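PDB 3LRK: alpha-galactosidase 1 from Saccharomyces cerevisiae, which hydrolyses terminal, non-reducing alpha-D-galactose residues from alpha-D-galactosides, including galactose oligosaccharides, galactomannans and galactolipids. Local coordinates for residues W204-D209 with A247-N252; A212-P217 with D273-A278; N241-A246 with F280-M285; R329-D334 with Q340-M345; V357-G362 with R367-T372. The protein carries 1 engineered substitution. One frame throughout, in Å; residues are numbered along the deposited sequence.

Contact 1: residues W204-D209 with A247-N252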
# COMPACT_ATOMS: atom_id res chain seq x y z
N TRP A 204 -5.64 -1.56 22.95
CA TRP A 204 -4.58 -1.15 22.01
C TRP A 204 -4.86 0.23 21.46
O TRP A 204 -5.95 0.51 20.94
CB TRP A 204 -4.43 -2.16 20.86
CG TRP A 204 -5.73 -2.60 20.29
CD1 TRP A 204 -6.42 -2.02 19.27
CD2 TRP A 204 -6.53 -3.72 20.74
NE1 TRP A 204 -7.59 -2.71 19.04
CE2 TRP A 204 -7.69 -3.74 19.93
CE3 TRP A 204 -6.38 -4.69 21.74
CZ2 TRP A 204 -8.70 -4.71 20.09
CZ3 TRP A 204 -7.41 -5.65 21.90
CH2 TRP A 204 -8.54 -5.65 21.07
N ARG A 205 -3.87 1.12 21.58
CA ARG A 205 -3.93 2.38 20.88
C ARG A 205 -4.07 2.06 19.39
O ARG A 205 -3.44 1.13 18.91
CB ARG A 205 -2.67 3.19 21.15
CG ARG A 205 -2.64 3.79 22.58
CD ARG A 205 -3.43 5.13 22.65
NE ARG A 205 -2.91 6.01 21.62
CZ ARG A 205 -1.80 6.74 21.73
NH1 ARG A 205 -1.12 6.77 22.87
NH2 ARG A 205 -1.41 7.45 20.69
N MET A 206 -4.90 2.81 18.68
CA MET A 206 -5.13 2.51 17.27
C MET A 206 -4.72 3.68 16.39
O MET A 206 -5.02 3.69 15.20
CB MET A 206 -6.58 2.10 17.02
CG MET A 206 -7.66 2.91 17.78
SD MET A 206 -7.67 4.71 17.49
CE MET A 206 -8.10 4.79 15.75
N SER A 207 -4.06 4.68 16.99
CA SER A 207 -3.61 5.87 16.26
C SER A 207 -2.41 6.54 16.94
O SER A 207 -2.07 6.22 18.08
CB SER A 207 -4.75 6.90 16.11
OG SER A 207 -4.95 7.63 17.31
N GLY A 208 -1.79 7.49 16.22
CA GLY A 208 -0.81 8.42 16.82
C GLY A 208 -1.48 9.28 17.89
O GLY A 208 -2.71 9.32 17.98
N ASP A 209 -0.69 9.98 18.69
CA ASP A 209 -1.23 10.71 19.85
C ASP A 209 -2.25 11.76 19.45
O ASP A 209 -2.06 12.48 18.48
CB ASP A 209 -0.15 11.39 20.68
CG ASP A 209 0.90 10.43 21.21
OD1 ASP A 209 0.72 9.19 21.10
OD2 ASP A 209 1.91 10.93 21.74
N ALA A 247 -13.48 4.49 13.32
CA ALA A 247 -14.81 4.14 12.84
C ALA A 247 -14.98 2.69 12.33
O ALA A 247 -15.89 1.99 12.80
CB ALA A 247 -15.31 5.16 11.79
N PRO A 248 -14.12 2.24 11.39
CA PRO A 248 -14.28 0.85 10.92
C PRO A 248 -13.84 -0.20 11.95
O PRO A 248 -14.22 -1.36 11.82
CB PRO A 248 -13.36 0.79 9.68
CG PRO A 248 -12.31 1.80 9.95
CD PRO A 248 -13.03 2.93 10.67
N MET A 249 -13.10 0.21 12.98
CA MET A 249 -12.47 -0.72 13.94
C MET A 249 -13.36 -1.27 15.05
O MET A 249 -12.97 -2.22 15.73
CB MET A 249 -11.23 -0.10 14.57
CG MET A 249 -10.16 0.33 13.55
SD MET A 249 -8.80 0.97 14.51
CE MET A 249 -7.71 1.61 13.23
N GLY A 250 -14.54 -0.69 15.23
CA GLY A 250 -15.46 -1.13 16.29
C GLY A 250 -15.78 -2.61 16.25
O GLY A 250 -15.92 -3.26 17.28
N GLN A 251 -15.90 -3.14 15.03
CA GLN A 251 -16.22 -4.55 14.82
C GLN A 251 -15.17 -5.52 15.35
O GLN A 251 -15.45 -6.70 15.53
CB GLN A 251 -16.46 -4.82 13.32
CG GLN A 251 -15.22 -4.62 12.46
CD GLN A 251 -15.54 -4.61 10.97
OE1 GLN A 251 -15.53 -3.56 10.33
NE2 GLN A 251 -15.83 -5.77 10.43
N ASN A 252 -13.95 -5.02 15.59
CA ASN A 252 -12.87 -5.82 16.15
C ASN A 252 -12.58 -5.53 17.62
O ASN A 252 -11.58 -5.99 18.16
CB ASN A 252 -11.60 -5.71 15.29
CG ASN A 252 -11.62 -6.67 14.12
OD1 ASN A 252 -12.08 -6.32 13.04
ND2 ASN A 252 -11.17 -7.91 14.34

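Contact 2: residues A212-P217 with D273-A278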
# COMPACT_ATOMS: atom_id res chain seq x y z
N ALA A 212 -5.21 18.50 21.72
CA ALA A 212 -6.38 19.32 22.02
C ALA A 212 -6.82 20.19 20.82
O ALA A 212 -6.89 21.42 20.90
CB ALA A 212 -6.12 20.19 23.28
N GLU A 213 -7.10 19.52 19.71
CA GLU A 213 -7.61 20.15 18.50
C GLU A 213 -8.74 19.28 18.00
O GLU A 213 -8.61 18.05 17.96
CB GLU A 213 -6.53 20.23 17.42
CG GLU A 213 -5.40 21.21 17.69
CD GLU A 213 -5.83 22.66 17.57
OE1 GLU A 213 -6.91 22.94 17.00
OE2 GLU A 213 -5.07 23.54 18.03
N PHE A 214 -9.86 19.89 17.61
CA PHE A 214 -11.02 19.10 17.23
C PHE A 214 -10.93 18.57 15.80
O PHE A 214 -11.37 17.45 15.53
CB PHE A 214 -12.32 19.89 17.42
CG PHE A 214 -13.55 19.03 17.47
CD1 PHE A 214 -13.83 18.24 18.59
CD2 PHE A 214 -14.45 19.00 16.39
CE1 PHE A 214 -14.97 17.44 18.64
CE2 PHE A 214 -15.59 18.20 16.44
CZ PHE A 214 -15.85 17.42 17.57
N THR A 215 -10.34 19.36 14.89
CA THR A 215 -10.29 19.00 13.47
C THR A 215 -8.93 19.23 12.79
O THR A 215 -8.69 18.71 11.70
CB THR A 215 -11.31 19.83 12.62
OG1 THR A 215 -10.81 21.16 12.45
CG2 THR A 215 -12.70 19.88 13.25
N ARG A 216 -8.06 20.01 13.42
CA ARG A 216 -6.86 20.53 12.74
C ARG A 216 -5.94 19.46 12.11
O ARG A 216 -5.38 18.63 12.83
CB ARG A 216 -6.06 21.41 13.71
CG ARG A 216 -5.03 22.33 13.04
CD ARG A 216 -4.06 22.94 14.05
NE ARG A 216 -3.12 23.86 13.40
CZ ARG A 216 -2.03 23.51 12.72
NH1 ARG A 216 -1.71 22.22 12.57
NH2 ARG A 216 -1.27 24.44 12.17
N PRO A 217 -5.80 19.46 10.77
CA PRO A 217 -4.77 18.62 10.18
C PRO A 217 -3.38 19.09 10.63
O PRO A 217 -3.16 20.29 10.83
CB PRO A 217 -4.95 18.84 8.67
CG PRO A 217 -6.37 19.35 8.54
CD PRO A 217 -6.56 20.20 9.75
N ASP A 273 -16.67 24.05 25.16
CA ASP A 273 -17.49 23.12 25.92
C ASP A 273 -18.17 22.10 25.00
O ASP A 273 -18.26 20.92 25.32
CB ASP A 273 -18.54 23.86 26.76
CG ASP A 273 -19.22 22.95 27.79
OD1 ASP A 273 -18.51 22.24 28.54
OD2 ASP A 273 -20.47 22.93 27.84
N ASP A 274 -18.65 22.57 23.85
CA ASP A 274 -19.23 21.65 22.85
C ASP A 274 -18.22 20.62 22.35
O ASP A 274 -18.55 19.45 22.23
CB ASP A 274 -19.82 22.43 21.68
CG ASP A 274 -21.11 23.13 22.06
OD1 ASP A 274 -22.03 22.44 22.56
OD2 ASP A 274 -21.19 24.35 21.84
N GLU A 275 -16.99 21.08 22.07
CA GLU A 275 -15.91 20.21 21.61
C GLU A 275 -15.57 19.14 22.63
O GLU A 275 -15.36 17.98 22.27
CB GLU A 275 -14.66 21.03 21.23
CG GLU A 275 -14.79 21.78 19.91
CD GLU A 275 -13.60 22.68 19.58
OE1 GLU A 275 -12.87 23.12 20.49
OE2 GLU A 275 -13.40 22.97 18.38
N GLU A 276 -15.52 19.52 23.91
CA GLU A 276 -15.24 18.58 24.99
C GLU A 276 -16.38 17.57 25.18
O GLU A 276 -16.12 16.40 25.46
CB GLU A 276 -14.91 19.31 26.30
CG GLU A 276 -13.54 19.99 26.28
CD GLU A 276 -13.11 20.56 27.63
OE1 GLU A 276 -13.84 20.40 28.63
OE2 GLU A 276 -12.01 21.15 27.68
N LYS A 277 -17.63 18.00 25.01
CA LYS A 277 -18.79 17.10 25.12
C LYS A 277 -18.82 16.07 23.99
O LYS A 277 -19.09 14.88 24.22
CB LYS A 277 -20.11 17.88 25.10
CG LYS A 277 -20.40 18.71 26.36
CD LYS A 277 -21.90 18.95 26.55
CE LYS A 277 -22.47 19.87 25.48
NZ LYS A 277 -23.92 20.11 25.70
N ALA A 278 -18.56 16.54 22.77
CA ALA A 278 -18.46 15.69 21.58
C ALA A 278 -17.36 14.64 21.76
O ALA A 278 -17.58 13.45 21.51
CB ALA A 278 -18.19 16.53 20.35

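Contact 3: residues N241-A246 with F280-M285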
# COMPACT_ATOMS: atom_id res chain seq x y z
N ASN A 241 -9.85 13.31 13.48
CA ASN A 241 -8.92 12.46 12.74
C ASN A 241 -8.89 11.06 13.36
O ASN A 241 -8.96 10.07 12.64
CB ASN A 241 -7.51 13.07 12.70
CG ASN A 241 -6.46 12.12 12.11
OD1 ASN A 241 -5.99 11.19 12.78
ND2 ASN A 241 -6.04 12.39 10.87
N ILE A 242 -8.83 11.01 14.70
CA ILE A 242 -8.71 9.76 15.44
C ILE A 242 -10.04 9.00 15.48
O ILE A 242 -10.07 7.79 15.28
CB ILE A 242 -8.12 9.99 16.86
CG1 ILE A 242 -6.63 10.35 16.74
CG2 ILE A 242 -8.31 8.77 17.76
CD1 ILE A 242 -6.02 10.89 18.00
N LEU A 243 -11.14 9.73 15.70
CA LEU A 243 -12.47 9.11 15.64
C LEU A 243 -12.73 8.48 14.27
O LEU A 243 -13.26 7.37 14.17
CB LEU A 243 -13.57 10.13 15.97
CG LEU A 243 -15.00 9.57 15.99
CD1 LEU A 243 -15.18 8.54 17.10
CD2 LEU A 243 -15.99 10.72 16.13
N ASN A 244 -12.38 9.20 13.21
CA ASN A 244 -12.53 8.70 11.84
C ASN A 244 -11.72 7.44 11.56
O ASN A 244 -12.22 6.49 10.94
CB ASN A 244 -12.20 9.80 10.84
CG ASN A 244 -13.30 10.86 10.73
OD1 ASN A 244 -14.38 10.71 11.29
ND2 ASN A 244 -13.02 11.93 10.00
N LYS A 245 -10.47 7.44 12.00
CA LYS A 245 -9.63 6.23 11.97
C LYS A 245 -10.27 5.04 12.72
O LYS A 245 -10.19 3.90 12.26
CB LYS A 245 -8.23 6.54 12.49
CG LYS A 245 -7.38 7.29 11.49
CD LYS A 245 -6.13 7.84 12.12
CE LYS A 245 -5.22 8.45 11.07
NZ LYS A 245 -4.19 9.29 11.75
N ALA A 246 -10.89 5.33 13.86
CA ALA A 246 -11.49 4.30 14.71
C ALA A 246 -12.79 3.71 14.15
O ALA A 246 -13.15 2.58 14.49
CB ALA A 246 -11.72 4.85 16.12
N PHE A 280 -15.75 13.59 24.67
CA PHE A 280 -16.04 12.65 25.75
C PHE A 280 -17.14 11.64 25.37
O PHE A 280 -16.99 10.44 25.60
CB PHE A 280 -16.40 13.41 27.04
CG PHE A 280 -16.54 12.53 28.26
CD1 PHE A 280 -15.41 12.00 28.90
CD2 PHE A 280 -17.81 12.26 28.79
CE1 PHE A 280 -15.55 11.21 30.04
CE2 PHE A 280 -17.96 11.47 29.93
CZ PHE A 280 -16.84 10.93 30.56
N SER A 281 -18.21 12.14 24.74
CA SER A 281 -19.34 11.31 24.32
C SER A 281 -18.95 10.28 23.26
O SER A 281 -19.40 9.14 23.31
CB SER A 281 -20.49 12.16 23.78
OG SER A 281 -20.96 13.07 24.76
N MET A 282 -18.12 10.70 22.29
CA MET A 282 -17.72 9.78 21.21
C MET A 282 -16.73 8.70 21.69
O MET A 282 -16.88 7.53 21.32
CB MET A 282 -17.23 10.54 19.97
CG MET A 282 -18.36 11.28 19.20
SD MET A 282 -19.87 10.31 18.92
CE MET A 282 -19.17 8.99 17.92
N TRP A 283 -15.77 9.08 22.52
CA TRP A 283 -14.87 8.11 23.19
C TRP A 283 -15.67 7.11 24.04
O TRP A 283 -15.41 5.91 24.01
CB TRP A 283 -13.82 8.83 24.06
CG TRP A 283 -12.47 9.19 23.40
CD1 TRP A 283 -11.23 8.92 23.91
CD2 TRP A 283 -12.25 9.87 22.15
NE1 TRP A 283 -10.24 9.40 23.06
CE2 TRP A 283 -10.85 9.98 21.97
CE3 TRP A 283 -13.10 10.40 21.16
CZ2 TRP A 283 -10.27 10.60 20.85
CZ3 TRP A 283 -12.52 11.01 20.03
CH2 TRP A 283 -11.12 11.10 19.89
N ALA A 284 -16.67 7.60 24.78
CA ALA A 284 -17.54 6.68 25.52
C ALA A 284 -18.25 5.69 24.58
O ALA A 284 -18.25 4.47 24.80
CB ALA A 284 -18.55 7.44 26.37
N MET A 285 -18.84 6.25 23.52
CA MET A 285 -19.72 5.51 22.62
C MET A 285 -19.02 4.42 21.81
O MET A 285 -19.64 3.40 21.47
CB MET A 285 -20.38 6.50 21.66
CG MET A 285 -21.69 6.01 21.09
SD MET A 285 -22.12 7.00 19.66
CE MET A 285 -20.65 6.72 18.69

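Contact 4: residues R329-D334 with Q340-M345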
# COMPACT_ATOMS: atom_id res chain seq x y z
N ARG A 329 -21.79 9.64 7.13
CA ARG A 329 -20.89 10.79 7.22
C ARG A 329 -21.00 11.61 5.94
O ARG A 329 -20.88 11.08 4.83
CB ARG A 329 -19.45 10.32 7.44
CG ARG A 329 -18.43 11.44 7.67
CD ARG A 329 -17.72 11.89 6.39
NE ARG A 329 -16.94 10.83 5.76
CZ ARG A 329 -15.73 10.42 6.16
NH1 ARG A 329 -15.13 10.98 7.21
NH2 ARG A 329 -15.11 9.46 5.49
N TYR A 330 -21.21 12.91 6.10
CA TYR A 330 -21.27 13.85 4.97
C TYR A 330 -20.42 15.07 5.25
O TYR A 330 -20.40 15.59 6.37
CB TYR A 330 -22.70 14.31 4.70
CG TYR A 330 -23.65 13.19 4.37
CD1 TYR A 330 -24.58 12.75 5.31
CD2 TYR A 330 -23.62 12.56 3.12
CE1 TYR A 330 -25.46 11.71 5.02
CE2 TYR A 330 -24.50 11.52 2.82
CZ TYR A 330 -25.41 11.11 3.77
OH TYR A 330 -26.29 10.08 3.49
N TYR A 331 -19.71 15.52 4.22
CA TYR A 331 -18.97 16.76 4.31
C TYR A 331 -19.92 17.92 4.05
O TYR A 331 -20.80 17.83 3.19
CB TYR A 331 -17.80 16.76 3.32
CG TYR A 331 -16.77 15.69 3.66
CD1 TYR A 331 -16.70 14.50 2.93
CD2 TYR A 331 -15.89 15.87 4.72
CE1 TYR A 331 -15.76 13.52 3.26
CE2 TYR A 331 -14.95 14.90 5.06
CZ TYR A 331 -14.89 13.73 4.32
OH TYR A 331 -13.95 12.78 4.67
N VAL A 332 -19.75 19.00 4.82
CA VAL A 332 -20.59 20.19 4.72
C VAL A 332 -19.80 21.43 4.26
O VAL A 332 -18.58 21.48 4.41
CB VAL A 332 -21.35 20.49 6.05
CG1 VAL A 332 -22.27 19.34 6.44
CG2 VAL A 332 -20.39 20.82 7.19
N SER A 333 -20.51 22.41 3.71
CA SER A 333 -19.86 23.63 3.23
C SER A 333 -19.44 24.57 4.37
O SER A 333 -18.63 25.46 4.18
CB SER A 333 -20.75 24.36 2.21
OG SER A 333 -22.01 24.68 2.77
N ASP A 334 -20.01 24.34 5.56
CA ASP A 334 -19.67 25.11 6.75
C ASP A 334 -18.38 24.58 7.37
O ASP A 334 -18.40 23.69 8.23
CB ASP A 334 -20.82 25.06 7.76
CG ASP A 334 -22.13 25.54 7.15
OD1 ASP A 334 -22.22 26.75 6.82
OD2 ASP A 334 -23.06 24.70 7.00
N GLN A 340 -12.05 22.32 7.57
CA GLN A 340 -12.68 21.06 7.99
C GLN A 340 -14.15 21.24 8.32
O GLN A 340 -14.53 22.23 8.94
CB GLN A 340 -11.94 20.47 9.19
CG GLN A 340 -10.42 20.39 9.00
CD GLN A 340 -10.03 19.49 7.86
OE1 GLN A 340 -10.24 18.28 7.91
NE2 GLN A 340 -9.45 20.07 6.80
N GLY A 341 -14.97 20.27 7.92
CA GLY A 341 -16.39 20.30 8.25
C GLY A 341 -17.13 19.08 7.76
O GLY A 341 -17.27 18.86 6.55
N GLU A 342 -17.60 18.28 8.70
CA GLU A 342 -18.36 17.09 8.38
C GLU A 342 -19.40 16.83 9.47
O GLU A 342 -19.24 17.28 10.61
CB GLU A 342 -17.44 15.87 8.20
CG GLU A 342 -16.60 15.50 9.42
CD GLU A 342 -15.60 14.39 9.14
OE1 GLU A 342 -16.02 13.27 8.82
OE2 GLU A 342 -14.37 14.63 9.24
N ILE A 343 -20.45 16.12 9.10
CA ILE A 343 -21.49 15.73 10.05
C ILE A 343 -21.63 14.21 10.03
O ILE A 343 -21.48 13.58 8.98
CB ILE A 343 -22.84 16.43 9.74
CG1 ILE A 343 -23.27 16.18 8.28
CG2 ILE A 343 -22.74 17.93 10.04
CD1 ILE A 343 -24.77 16.35 8.01
N GLN A 344 -21.89 13.63 11.20
CA GLN A 344 -21.96 12.18 11.33
C GLN A 344 -23.13 11.76 12.21
O GLN A 344 -23.53 12.48 13.13
CB GLN A 344 -20.66 11.61 11.91
CG GLN A 344 -19.36 12.14 11.26
CD GLN A 344 -18.11 11.44 11.77
OE1 GLN A 344 -18.15 10.67 12.72
NE2 GLN A 344 -16.97 11.72 11.13
N MET A 345 -23.67 10.59 11.90
CA MET A 345 -24.61 9.92 12.77
C MET A 345 -24.03 8.58 13.19
O MET A 345 -23.55 7.81 12.35
CB MET A 345 -25.93 9.68 12.06
CG MET A 345 -27.11 9.59 12.99
SD MET A 345 -28.28 8.31 12.54
CE MET A 345 -27.59 7.02 13.56
O HOH W 1 -12.69 13.57 7.23
O HOH W 2 -16.00 19.75 4.32

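Contact 5: residues V357-G362 with R367-T372. With NAG (2-acetamido-2-deoxy-beta-D-glucopyranose), chain G.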
# COMPACT_ATOMS: atom_id res chain seq x y z
N VAL A 357 -27.64 6.86 20.38
CA VAL A 357 -27.62 7.58 19.12
C VAL A 357 -26.79 8.85 19.29
O VAL A 357 -26.92 9.54 20.30
CB VAL A 357 -29.05 7.90 18.62
CG1 VAL A 357 -29.02 8.57 17.25
CG2 VAL A 357 -29.88 6.63 18.54
N ALA A 358 -25.92 9.12 18.33
CA ALA A 358 -25.14 10.36 18.33
C ALA A 358 -25.38 11.11 17.03
O ALA A 358 -25.21 10.56 15.94
CB ALA A 358 -23.64 10.07 18.52
N LEU A 359 -25.80 12.36 17.16
CA LEU A 359 -25.81 13.27 16.01
C LEU A 359 -24.67 14.26 16.18
O LEU A 359 -24.67 15.11 17.07
CB LEU A 359 -27.17 13.96 15.86
CG LEU A 359 -28.29 13.02 15.37
CD1 LEU A 359 -29.67 13.67 15.53
CD2 LEU A 359 -28.06 12.60 13.92
N LEU A 360 -23.66 14.12 15.32
CA LEU A 360 -22.40 14.82 15.51
C LEU A 360 -22.22 15.90 14.45
O LEU A 360 -22.20 15.62 13.25
CB LEU A 360 -21.24 13.81 15.51
CG LEU A 360 -19.79 14.28 15.68
CD1 LEU A 360 -19.56 14.92 17.07
CD2 LEU A 360 -18.85 13.10 15.48
N ASN A 361 -22.12 17.14 14.91
CA ASN A 361 -21.97 18.29 14.03
C ASN A 361 -20.53 18.79 14.02
O ASN A 361 -20.15 19.65 14.82
CB ASN A 361 -22.94 19.41 14.43
CG ASN A 361 -22.86 20.63 13.52
OD1 ASN A 361 -22.28 20.57 12.43
ND2 ASN A 361 -23.42 21.74 13.98
N GLY A 362 -19.73 18.26 13.11
CA GLY A 362 -18.34 18.71 12.97
C GLY A 362 -18.18 19.95 12.10
O GLY A 362 -17.06 20.36 11.82
N ARG A 367 -26.33 23.79 13.30
CA ARG A 367 -27.20 23.32 12.23
C ARG A 367 -28.29 22.39 12.75
O ARG A 367 -28.11 21.73 13.78
CB ARG A 367 -26.38 22.63 11.12
CG ARG A 367 -26.12 21.15 11.34
CD ARG A 367 -25.09 20.59 10.38
NE ARG A 367 -25.52 20.58 8.98
CZ ARG A 367 -25.02 21.38 8.04
NH1 ARG A 367 -24.07 22.26 8.34
NH2 ARG A 367 -25.46 21.29 6.79
N PRO A 368 -29.44 22.34 12.05
CA PRO A 368 -30.42 21.31 12.38
C PRO A 368 -29.92 19.95 11.89
O PRO A 368 -29.32 19.85 10.82
CB PRO A 368 -31.65 21.75 11.59
CG PRO A 368 -31.10 22.50 10.42
CD PRO A 368 -29.89 23.22 10.96
N MET A 369 -30.15 18.92 12.70
CA MET A 369 -29.77 17.55 12.36
C MET A 369 -30.95 16.62 12.61
O MET A 369 -31.73 16.83 13.55
CB MET A 369 -28.54 17.10 13.16
CG MET A 369 -27.24 17.84 12.82
SD MET A 369 -25.73 17.05 13.43
CE MET A 369 -25.58 15.68 12.28
N ASN A 370 -31.10 15.64 11.75
CA ASN A 370 -32.25 14.77 11.71
C ASN A 370 -31.95 13.29 11.44
O ASN A 370 -31.06 13.00 10.70
CB ASN A 370 -33.23 15.28 10.66
CG ASN A 370 -32.69 15.21 9.25
OD1 ASN A 370 -32.97 14.30 8.55
ND2 ASN A 370 -31.95 16.20 8.84
N THR A 371 -32.74 12.39 11.99
CA THR A 371 -32.70 10.98 11.63
C THR A 371 -34.07 10.33 11.83
O THR A 371 -35.03 11.00 12.24
CB THR A 371 -31.57 10.22 12.39
OG1 THR A 371 -31.45 8.90 11.86
CG2 THR A 371 -31.85 10.15 13.90
N THR A 372 -34.16 9.04 11.50
CA THR A 372 -35.40 8.26 11.62
C THR A 372 -35.06 6.95 12.30
O THR A 372 -33.89 6.61 12.46
CB THR A 372 -35.98 7.93 10.22
OG1 THR A 372 -35.06 7.09 9.51
CG2 THR A 372 -36.25 9.19 9.39
C1 NAG G . -31.05 16.62 7.79
C2 NAG G . -30.14 15.95 6.75
C3 NAG G . -29.58 16.95 5.73
C4 NAG G . -30.68 17.83 5.14
C5 NAG G . -31.60 18.38 6.23
C6 NAG G . -32.82 19.07 5.62
C7 NAG G . -28.78 13.94 7.01
C8 NAG G . -27.53 13.34 7.59
N2 NAG G . -29.07 15.19 7.37
O3 NAG G . -28.92 16.27 4.69
O4 NAG G . -30.09 18.89 4.40
O5 NAG G . -32.06 17.35 7.10
O6 NAG G . -32.71 20.47 5.82
O7 NAG G . -29.49 13.29 6.24
O HOH W 3 -22.41 22.73 10.59

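Contact 1: residues W204-D209 with A247-N252
Met249 stretches out of the 247-252 turn, extended beyond CG, and its sulfur meets the root of Met206, with SD 3.5 Å from Met206 CB. Met206 is coiled instead: CG lies between its backbone N and carbonyl carbon (chi1 41°), and two further bends bring Met206 CE to 4.1 Å from Met249 CE. The straight and the bent thioether thus meet obliquely. An alanine in place of Met249 would probably open a gap beside Met206 CB. In the TIM barrel of this GH27 enzyme, strand 203-205 leads here into the loop bearing the proton donor Asp209, while the turn after helix 239-246 carries the substrate-binding Gln251, packed on Phe235 of the second subunit. Trp204 turns its benzene edge to the backbone of Asn252: CZ2 lies 3.7 Å from Asn252 O, which is close to the ring plane, while NE1 bonds to Asn259. Within 204-209, Arg205 NH2 forms a salt bridge to Asp209 OD1 at 2.8 Å, in the guanidinium plane and on the anti lone pair of the oxygen.

Contact 2: residues A212-P217 with D273-A278
Phe214 presses its ring obliquely against Glu275 and Ala278, one turn of helix apart. Its CG stands opposite the backbone N (chi1 -162°), carrying the ring out of the 212-217 loop to the helix, where CZ comes 3.7 Å from Ala278 CB. Glu275 has its CG beside its own backbone N and an extended chain beyond, which takes the carboxylate back over the base of the phenylalanine: OE2 is 3.4 Å from Phe214 CB. On the way, Glu275 CG passes 3.9 Å from Phe214 CG, and the ring and carboxylate planes come within 19° of each other. The carboxylate is held from outside the two segments: OE2 is bonded to His460 ND1 and OE1 to Thr272 N; His460 also stacks on Phe214. A serine in place of Phe214 would probably leave a gap over Ala278 and strip the aliphatic part of Glu275 of its apolar cover. The arrangement joins the loop after barrel strand 203-205 to helix 273-285, part of the outer layer of a TIM barrel.

Contact 3: residues N241-A246 with F280-M285
Leu243 and Met282 face each other between two neighbouring helices of the TIM barrel, 239-246 and 273-285, whose segment axes approach to 11.3 Å with their N-to-C directions 20° apart. The contact across them is wholly apolar. With CG opposite the backbone N (chi1 -178°), Leu243 holds both methyls toward Met282; CD2 approaches Met282 CG to 3.9 Å and CD1 lies 4.1 Å from Met282 CB. The methionine bends at chi2, and the two side chains cross at about a right angle.

The aromatic part is supplied by Trp283, whose benzene end comes toward the other helix while NE1 is hydrogen-bonded to Asp262 O. Ile242 CG2 touches it obliquely, 4.1 Å from Trp283 CZ2, and Leu243 CB stands 4.3 Å from Trp283 CZ3.

Polar interactions belong to other faces of these helices. Trp397 NE1 bonds to Ser281 OG, which is also paired with Lys277 O. On the helix of Leu243, one turn of backbone is spanned by Lys245, which also reaches Cys223 O; its NZ donates to Asn241 OD1 at 2.8 Å, in the carbonyl plane and on a lone pair.

Contact 4: residues R329-D334 with Q340-M345
Arg329 sends CG opposite its backbone N (chi1 -175°) and bends at chi2 and chi3, whereas Glu342 places CG between its backbone N and carbonyl carbon (chi1 60°) and runs straight on; these torsions bring guanidinium and carboxylate together on one face of a beta hairpin. Its strands, 325-331 and 342-349, begin the antiparallel sheet of the C-terminal beta sandwich domain. Arg329 NH1 meets Glu342 OE1 at 2.9 Å in a salt bridge whose hydrogen bond is nearly straight (N-H...O 166°), in the guanidinium plane and on the syn side of the oxygen. Gln344 NE2 grips the same OE1 from above the carboxylate plane, and Asn244 holds OE2, so the acid is fixed from several directions; Arg329 NH2 is paired with Asp226. Tyr331 lies alongside Glu342, its OH 3.2 Å above the centre of the Arg329 guanidinium.

Tyr330 and Ile343 are the hydrogen-bonded pair: Ile343 N donates to Tyr330 O at 2.8 Å and Tyr330 N to Ile343 O at 3.0 Å. The ladder continues past the strand ends, where Val332 N donates to Gly341 O. On the face of Tyr330 and Ile343, Val332 crosses the isoleucine at about a right angle, CG1 to CG1 3.8 Å, and Tyr330 leads outward to touch an N-acetylglucosamine. Back beside the salt bridge, one water joins the two strands, 3.0 Å from Tyr331 OH and donating to Glu342 OE2 at 2.8 Å.

Contact 5: residues V357-G362 with R367-T372
Met369 reaches across to strand 357-361. From CB, which points at that strand, CG lies beside the backbone N (chi1 -67°) and carries the sulfur over: SD meets Asn361 CB at 3.8 Å and Leu359 CB at 4.2 Å. A bend at chi3 (74°) then turns the methyl along the backbone, where CE comes 3.5 Å from Leu360 O. Next to it, Asn361 OD1 lies 3.5 Å from Arg367 CD, with amide and guanidinium planes 70° apart; a water donates to Asn361 OD1 and accepts from Arg367 NH1. That nitrogen also pairs with Asp334, while Asn361 ND2 bonds to Val457 O. Asn370 points the other way and is glycosylated, its ND2 covalently joined to C1 of N-acetylglucosamine; its backbone O is buried with no partner in the model. The segments, 8.1 Å apart at the axes, belong to facing sheets of the beta sandwich: strand 367-371 pairs with 453-457, whereas 355-361 sits between 342-349 and 461-469 and turns Ala358 and Leu360 to helix 273-285.

Contacts 1, 2 and 3 belong to the catalytic barrel, contacts 4 and 5 to the C-terminal beta sandwich. Contact 1 holds the proton donor Asp209, and its Trp204 side chain is about 11 Å from that of the nucleophile Asp149. Contact 3 adjoins it, centres 9 Å apart, with Ile242 about 6 Å from Asp209 between side chains. Helix 273-285 serves both contacts 2 and 3 and meets the sandwich through Met285 SD, 3.6 Å from Ala358 CB of contact 5. Asn244 links contact 3 to contact 4, its OD1 2.8 Å from Gln344 NE2. Contacts 4 and 5, centres 10 Å apart, meet in one sheet, where strands 342-349 and 355-361 are neighbours and Leu360 N probably bonds to Gln344 O.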